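PDB 1F7C: Rho GTPase-activating protein 26 from Gallus gallus, which acts as a GTPase-activating protein for RhoA and Cdc42, this chain being its RhoGAP (BH) domain. Local coordinates for residues E136-S139 with L140-L144; L144-K147 with N148-L152; I205-L208 with I209-E213. One frame throughout, in Å; residues are numbered along the deposited sequence.

Overall arrangement
Contacts 1 and 2 lie on consecutive helices, 130-141 and 146-164, and share Leu144; their centres are about 11 Å apart. Arg149 of contact 2 reaches back across the junction, its NH1 standing 3.3 Å from Val141 O of contact 1 in a weak hydrogen bond. Contact 3, where helix 198-210 gives way to helix 212-217, lies later in the chain, its centre about 12 Å from that of contact 1. Ile137 CD1 meets Ile207 CD1 at 3.5 Å, and Leu152 CD2 of contact 2 approaches Leu208 CD1 at 4.3 Å. All three belong to the all-helical RhoGAP domain and lie away from Arg60, the predicted arginine finger.

Contact 1 of 3, residues E136-S139 with L140-L144; sequences EIHS and LVHRL
The backbone runs as the last turns of helix 130-141, with Leu140 N bonded to Glu136 O at 2.9 Å, Val141 N to Ile137 O at 2.9 Å, and His142 N to His138 O at a longer 3.3 Å, before a type I turn from Val141 to Leu144. On one flank the imidazoles of His138 and His142 meet one helical turn apart. Their planes stand 77° apart with centroids separated by 5.2 Å, an oblique pairing in which the CD2-NE2 side of His138 meets ND1 and CE1 of His142; the closest pair is CD2 with ND1, at 3.7 Å. CG of His138 lies anti to the backbone N (chi1 -177°), which swings the ring along the helix toward His142, while its NE2 is bonded to Thr218 O. Were this imidazole replaced by an alanine, Thr218 O would probably lose this donor and the His142 ring would be freer to turn. This is the C-terminal end of a helix in the all-helical RhoGAP domain, packed against helices 198-210 and 212-217. On its apolar side Ile137 CG2 lies 4.3 Å from Val141 CG2, and both residues touch Leu208. Around the helix, Arg143 CG comes to 3.3 Å from Ser139 O. A bend at chi3 (-81°) then brings NE and the guanidinium back beside Ser139, whose O lies at the guanidinium edge and in its plane.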
# COMPACT_ATOMS: atom_id res chain seq x y z
N GLU A 136 -18.38 1.44 6.25
CA GLU A 136 -17.66 1.01 7.45
C GLU A 136 -16.16 1.22 7.35
O GLU A 136 -15.53 1.69 8.28
CB GLU A 136 -17.94 -0.47 7.75
CG GLU A 136 -19.17 -0.69 8.63
CD GLU A 136 -19.00 -0.11 10.03
OE1 GLU A 136 -20.00 -0.05 10.77
OE2 GLU A 136 -17.86 0.28 10.39
N ILE A 137 -15.60 0.86 6.20
CA ILE A 137 -14.18 1.01 5.97
C ILE A 137 -13.85 2.50 5.94
O ILE A 137 -12.84 2.93 6.49
CB ILE A 137 -13.77 0.30 4.66
CG1 ILE A 137 -13.85 -1.21 4.88
CG2 ILE A 137 -12.36 0.72 4.24
CD1 ILE A 137 -13.58 -2.07 3.67
N HIS A 138 -14.73 3.28 5.32
CA HIS A 138 -14.54 4.73 5.24
C HIS A 138 -14.43 5.30 6.65
O HIS A 138 -13.50 6.03 6.97
CB HIS A 138 -15.72 5.38 4.51
CG HIS A 138 -15.57 6.86 4.31
ND1 HIS A 138 -16.59 7.65 3.84
CD2 HIS A 138 -14.51 7.68 4.52
CE1 HIS A 138 -16.17 8.90 3.75
NE2 HIS A 138 -14.91 8.95 4.16
N SER A 139 -15.40 4.95 7.49
CA SER A 139 -15.41 5.40 8.87
C SER A 139 -14.18 4.91 9.64
O SER A 139 -13.61 5.64 10.46
CB SER A 139 -16.67 4.89 9.56
OG SER A 139 -16.56 5.09 10.96
N LEU A 140 -13.77 3.67 9.38
CA LEU A 140 -12.60 3.11 10.05
C LEU A 140 -11.31 3.83 9.67
O LEU A 140 -10.41 3.98 10.49
CB LEU A 140 -12.47 1.61 9.74
CG LEU A 140 -13.47 0.71 10.46
CD1 LEU A 140 -13.37 -0.71 9.91
CD2 LEU A 140 -13.21 0.72 11.96
N VAL A 141 -11.22 4.28 8.42
CA VAL A 141 -10.02 4.98 7.98
C VAL A 141 -9.89 6.32 8.67
O VAL A 141 -8.78 6.75 8.98
CB VAL A 141 -10.02 5.20 6.44
CG1 VAL A 141 -8.89 6.16 6.06
CG2 VAL A 141 -9.87 3.87 5.72
N HIS A 142 -11.01 6.99 8.91
CA HIS A 142 -10.96 8.29 9.55
C HIS A 142 -10.73 8.25 11.05
O HIS A 142 -10.56 9.29 11.68
CB HIS A 142 -12.22 9.10 9.22
CG HIS A 142 -12.09 9.89 7.96
ND1 HIS A 142 -12.06 9.30 6.71
CD2 HIS A 142 -11.85 11.21 7.76
CE1 HIS A 142 -11.80 10.22 5.80
NE2 HIS A 142 -11.67 11.38 6.40
N ARG A 143 -10.69 7.05 11.60
CA ARG A 143 -10.44 6.88 13.01
C ARG A 143 -8.97 6.57 13.28
O ARG A 143 -8.51 6.60 14.42
CB ARG A 143 -11.37 5.82 13.58
CG ARG A 143 -12.82 6.30 13.58
CD ARG A 143 -13.72 5.44 14.43
NE ARG A 143 -14.14 4.23 13.74
CZ ARG A 143 -14.67 3.18 14.35
NH1 ARG A 143 -14.84 3.18 15.67
NH2 ARG A 143 -15.06 2.13 13.64
N LEU A 144 -8.22 6.29 12.21
CA LEU A 144 -6.79 5.99 12.34
C LEU A 144 -6.02 7.26 12.67
O LEU A 144 -6.46 8.35 12.37
CB LEU A 144 -6.23 5.44 11.03
CG LEU A 144 -6.70 4.09 10.49
CD1 LEU A 144 -6.12 3.88 9.10
CD2 LEU A 144 -6.28 2.99 11.43

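Contact 2 of 3, residues L144-K147 with N148-L152; sequences LPEK and NRQML
Arg149 is gripped from two directions, by the carbonyl of Leu144, just before its helix, and the carboxylate of Glu146, in the helix's first turn. Its NH2 meets Glu146 OE2 at 2.5 Å in a salt bridge, nearly along the carboxylate C-O bond, with the carboxylate and guanidinium planes 64° apart. Arg149 NH1 donates to Leu144 O, also at 2.5 Å, approaching from above the carbonyl plane instead of on a lone pair. The other carboxylate oxygen serves Gln150: NE2 reaches Glu146 OE1 at 2.8 Å with a nearly straight N-H...O angle of 170°, on the anti side of the carboxylate and in the plane of the amide. The bend of Glu146 at chi2 (64°) turns its carboxylate so that each oxygen takes a separate partner, one three and one four residues further on. These bonds surround the N-terminus of helix 146-164 in the RhoGAP fold, where Pro145 occupies the N-cap position and accepts Arg149 N through its carbonyl oxygen at 3.2 Å. The same oxygen takes a weaker bond from Asn148 N, whereas the next turn is regular, with Gln150 N on Glu146 O and Met151 N on Lys147 O. Asn148 sets OD1 beside the Pro145 ring, 3.8 Å from its CB, while ND2 is bonded to Leu112 O. On the buried side Leu144 crosses Leu152 at about a right angle, its CD1 4.1 Å from Leu152 CD2. Met151, on another flank, packs on Phe38 and Ile41 of helix 35-51.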
# COMPACT_ATOMS: atom_id res chain seq x y z
N LEU A 144 -8.22 6.29 12.21
CA LEU A 144 -6.79 5.99 12.34
C LEU A 144 -6.02 7.26 12.67
O LEU A 144 -6.46 8.35 12.37
CB LEU A 144 -6.23 5.44 11.03
CG LEU A 144 -6.70 4.09 10.49
CD1 LEU A 144 -6.12 3.88 9.10
CD2 LEU A 144 -6.28 2.99 11.43
N PRO A 145 -4.85 7.12 13.30
CA PRO A 145 -4.06 8.31 13.61
C PRO A 145 -3.64 8.96 12.27
O PRO A 145 -3.39 8.27 11.27
CB PRO A 145 -2.84 7.75 14.35
CG PRO A 145 -3.36 6.47 14.96
CD PRO A 145 -4.27 5.90 13.91
N GLU A 146 -3.56 10.29 12.26
CA GLU A 146 -3.19 11.05 11.08
C GLU A 146 -2.11 10.42 10.20
O GLU A 146 -2.32 10.23 9.00
CB GLU A 146 -2.73 12.45 11.49
CG GLU A 146 -2.42 13.37 10.34
CD GLU A 146 -3.64 13.67 9.50
OE1 GLU A 146 -3.48 14.30 8.43
OE2 GLU A 146 -4.77 13.30 9.91
N LYS A 147 -0.97 10.09 10.79
CA LYS A 147 0.14 9.51 10.05
C LYS A 147 -0.17 8.22 9.28
O LYS A 147 0.31 8.06 8.16
CB LYS A 147 1.34 9.29 10.99
CG LYS A 147 1.89 10.59 11.55
CD LYS A 147 3.25 10.42 12.25
CE LYS A 147 3.15 9.56 13.49
NZ LYS A 147 4.43 9.53 14.24
N ASN A 148 -0.95 7.32 9.87
CA ASN A 148 -1.28 6.08 9.17
C ASN A 148 -2.20 6.41 8.02
O ASN A 148 -2.01 5.92 6.90
CB ASN A 148 -1.99 5.09 10.11
CG ASN A 148 -1.13 4.69 11.30
OD1 ASN A 148 -0.77 5.54 12.12
ND2 ASN A 148 -0.79 3.41 11.40
N ARG A 149 -3.19 7.26 8.29
CA ARG A 149 -4.14 7.68 7.28
C ARG A 149 -3.43 8.35 6.10
O ARG A 149 -3.68 8.03 4.94
CB ARG A 149 -5.18 8.63 7.90
CG ARG A 149 -6.15 9.23 6.88
CD ARG A 149 -7.32 10.02 7.49
NE ARG A 149 -6.89 10.95 8.53
CZ ARG A 149 -6.83 10.63 9.82
NH1 ARG A 149 -7.17 9.41 10.21
NH2 ARG A 149 -6.41 11.52 10.71
N GLN A 150 -2.51 9.26 6.42
CA GLN A 150 -1.77 9.98 5.40
C GLN A 150 -0.95 9.10 4.49
O GLN A 150 -1.01 9.24 3.28
CB GLN A 150 -0.86 11.02 6.04
CG GLN A 150 -1.40 12.43 6.02
CD GLN A 150 -0.40 13.44 6.56
OE1 GLN A 150 0.79 13.40 6.21
NE2 GLN A 150 -0.88 14.35 7.41
N MET A 151 -0.16 8.19 5.07
CA MET A 151 0.66 7.32 4.25
C MET A 151 -0.23 6.39 3.44
O MET A 151 0.04 6.12 2.27
CB MET A 151 1.59 6.48 5.11
CG MET A 151 2.61 5.76 4.28
SD MET A 151 3.98 5.19 5.26
CE MET A 151 4.78 6.75 5.60
N LEU A 152 -1.30 5.91 4.07
CA LEU A 152 -2.24 5.03 3.42
C LEU A 152 -2.88 5.77 2.22
O LEU A 152 -3.19 5.17 1.19
CB LEU A 152 -3.31 4.62 4.43
CG LEU A 152 -4.23 3.47 4.06
CD1 LEU A 152 -3.42 2.18 3.87
CD2 LEU A 152 -5.27 3.30 5.16

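Contact 3 of 3, residues I205-L208 with I209-E213; sequences IEIL and IENHE
Asn211 folds its side chain back onto the last turn of helix 198-210, where ND2 donates to Ile207 O at 2.9 Å. The donor lies in the carbonyl plane, on a lone pair, although the oxygen is tilted 19° from the amide plane. With CG anti to its own carbonyl carbon (chi1 -55°), the amide is carried back along the helix and also lies against Ile207, Asn211 ND2 being 3.7 Å from Ile207 CG2. Asn211 N gives the same oxygen a second, weak bond, so one carbonyl holds both the backbone and the side chain of the residue that leaves helical geometry. On another flank of the helix, Ile209 sends CG1 over Ile205 O, one turn earlier, at 3.2 Å and its CD1 to Ile205 CG2 at 3.9 Å, the two side chains crossing at a slant. His212 adopts the rarer first torsion (chi1 73°), with CG between backbone N and carbonyl carbon; its CB lies 3.2 Å from Leu208 O, and its side chain touches Asn157 and Ala160 of helix 146-164. Preceding the break, Glu210 N bonds Glu206 O at 3.0 Å. Leu208 and Ile209 both rest on Met156 of helix 146-164. The arrangement is a helix-to-helix junction of the all-helical RhoGAP fold, in which Asn211 ends helix 198-210 and occupies the N-cap position of helix 212-217, although its amide is turned back to Ile207 O and its side chain makes no capping bond.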
# COMPACT_ATOMS: atom_id res chain seq x y z
N ILE A 205 -7.90 -4.05 0.66
CA ILE A 205 -7.04 -3.24 -0.17
C ILE A 205 -7.77 -2.85 -1.47
O ILE A 205 -7.68 -1.71 -1.91
CB ILE A 205 -5.73 -3.98 -0.50
CG1 ILE A 205 -5.05 -4.44 0.80
CG2 ILE A 205 -4.82 -3.09 -1.33
CD1 ILE A 205 -4.84 -3.36 1.84
N GLU A 206 -8.49 -3.81 -2.05
CA GLU A 206 -9.24 -3.57 -3.27
C GLU A 206 -10.24 -2.44 -3.09
O GLU A 206 -10.34 -1.55 -3.93
CB GLU A 206 -9.98 -4.82 -3.70
CG GLU A 206 -9.11 -5.91 -4.28
CD GLU A 206 -9.93 -7.09 -4.75
OE1 GLU A 206 -11.14 -6.87 -5.02
OE2 GLU A 206 -9.39 -8.21 -4.86
N ILE A 207 -10.98 -2.48 -1.99
CA ILE A 207 -11.96 -1.45 -1.71
C ILE A 207 -11.29 -0.08 -1.56
O ILE A 207 -11.80 0.92 -2.05
CB ILE A 207 -12.75 -1.77 -0.43
CG1 ILE A 207 -13.63 -3.00 -0.67
CG2 ILE A 207 -13.62 -0.58 -0.04
CD1 ILE A 207 -14.23 -3.61 0.60
N LEU A 208 -10.14 -0.05 -0.90
CA LEU A 208 -9.43 1.21 -0.70
C LEU A 208 -8.88 1.79 -1.99
O LEU A 208 -8.79 3.01 -2.13
CB LEU A 208 -8.29 1.01 0.30
CG LEU A 208 -8.71 0.83 1.76
CD1 LEU A 208 -7.48 0.67 2.63
CD2 LEU A 208 -9.52 2.03 2.22
N ILE A 209 -8.50 0.93 -2.94
CA ILE A 209 -7.98 1.38 -4.22
C ILE A 209 -9.13 1.94 -5.08
O ILE A 209 -9.03 3.03 -5.64
CB ILE A 209 -7.29 0.23 -5.00
CG1 ILE A 209 -6.02 -0.20 -4.26
CG2 ILE A 209 -6.95 0.66 -6.43
CD1 ILE A 209 -5.36 -1.45 -4.84
N GLU A 210 -10.23 1.20 -5.15
CA GLU A 210 -11.36 1.62 -5.95
C GLU A 210 -12.20 2.79 -5.44
O GLU A 210 -12.92 3.40 -6.22
CB GLU A 210 -12.27 0.42 -6.23
CG GLU A 210 -11.72 -0.47 -7.34
CD GLU A 210 -12.61 -1.66 -7.63
OE1 GLU A 210 -13.82 -1.46 -7.83
OE2 GLU A 210 -12.09 -2.80 -7.67
N ASN A 211 -12.10 3.12 -4.16
CA ASN A 211 -12.88 4.22 -3.61
C ASN A 211 -12.00 5.20 -2.86
O ASN A 211 -12.46 5.84 -1.92
CB ASN A 211 -13.94 3.70 -2.65
CG ASN A 211 -14.83 2.64 -3.29
OD1 ASN A 211 -15.76 2.96 -4.04
ND2 ASN A 211 -14.55 1.38 -3.00
N HIS A 212 -10.74 5.32 -3.27
CA HIS A 212 -9.81 6.19 -2.57
C HIS A 212 -10.23 7.66 -2.54
O HIS A 212 -10.07 8.33 -1.52
CB HIS A 212 -8.39 6.04 -3.14
CG HIS A 212 -8.20 6.65 -4.49
ND1 HIS A 212 -7.76 7.94 -4.66
CD2 HIS A 212 -8.43 6.16 -5.73
CE1 HIS A 212 -7.72 8.22 -5.95
NE2 HIS A 212 -8.12 7.16 -6.62
N GLU A 213 -10.80 8.17 -3.63
CA GLU A 213 -11.23 9.57 -3.68
C GLU A 213 -12.24 9.85 -2.58
O GLU A 213 -12.05 10.75 -1.76
CB GLU A 213 -11.85 9.89 -5.03
CG GLU A 213 -10.99 9.49 -6.21
CD GLU A 213 -10.73 10.64 -7.18
OE1 GLU A 213 -10.06 10.41 -8.22
OE2 GLU A 213 -11.20 11.76 -6.91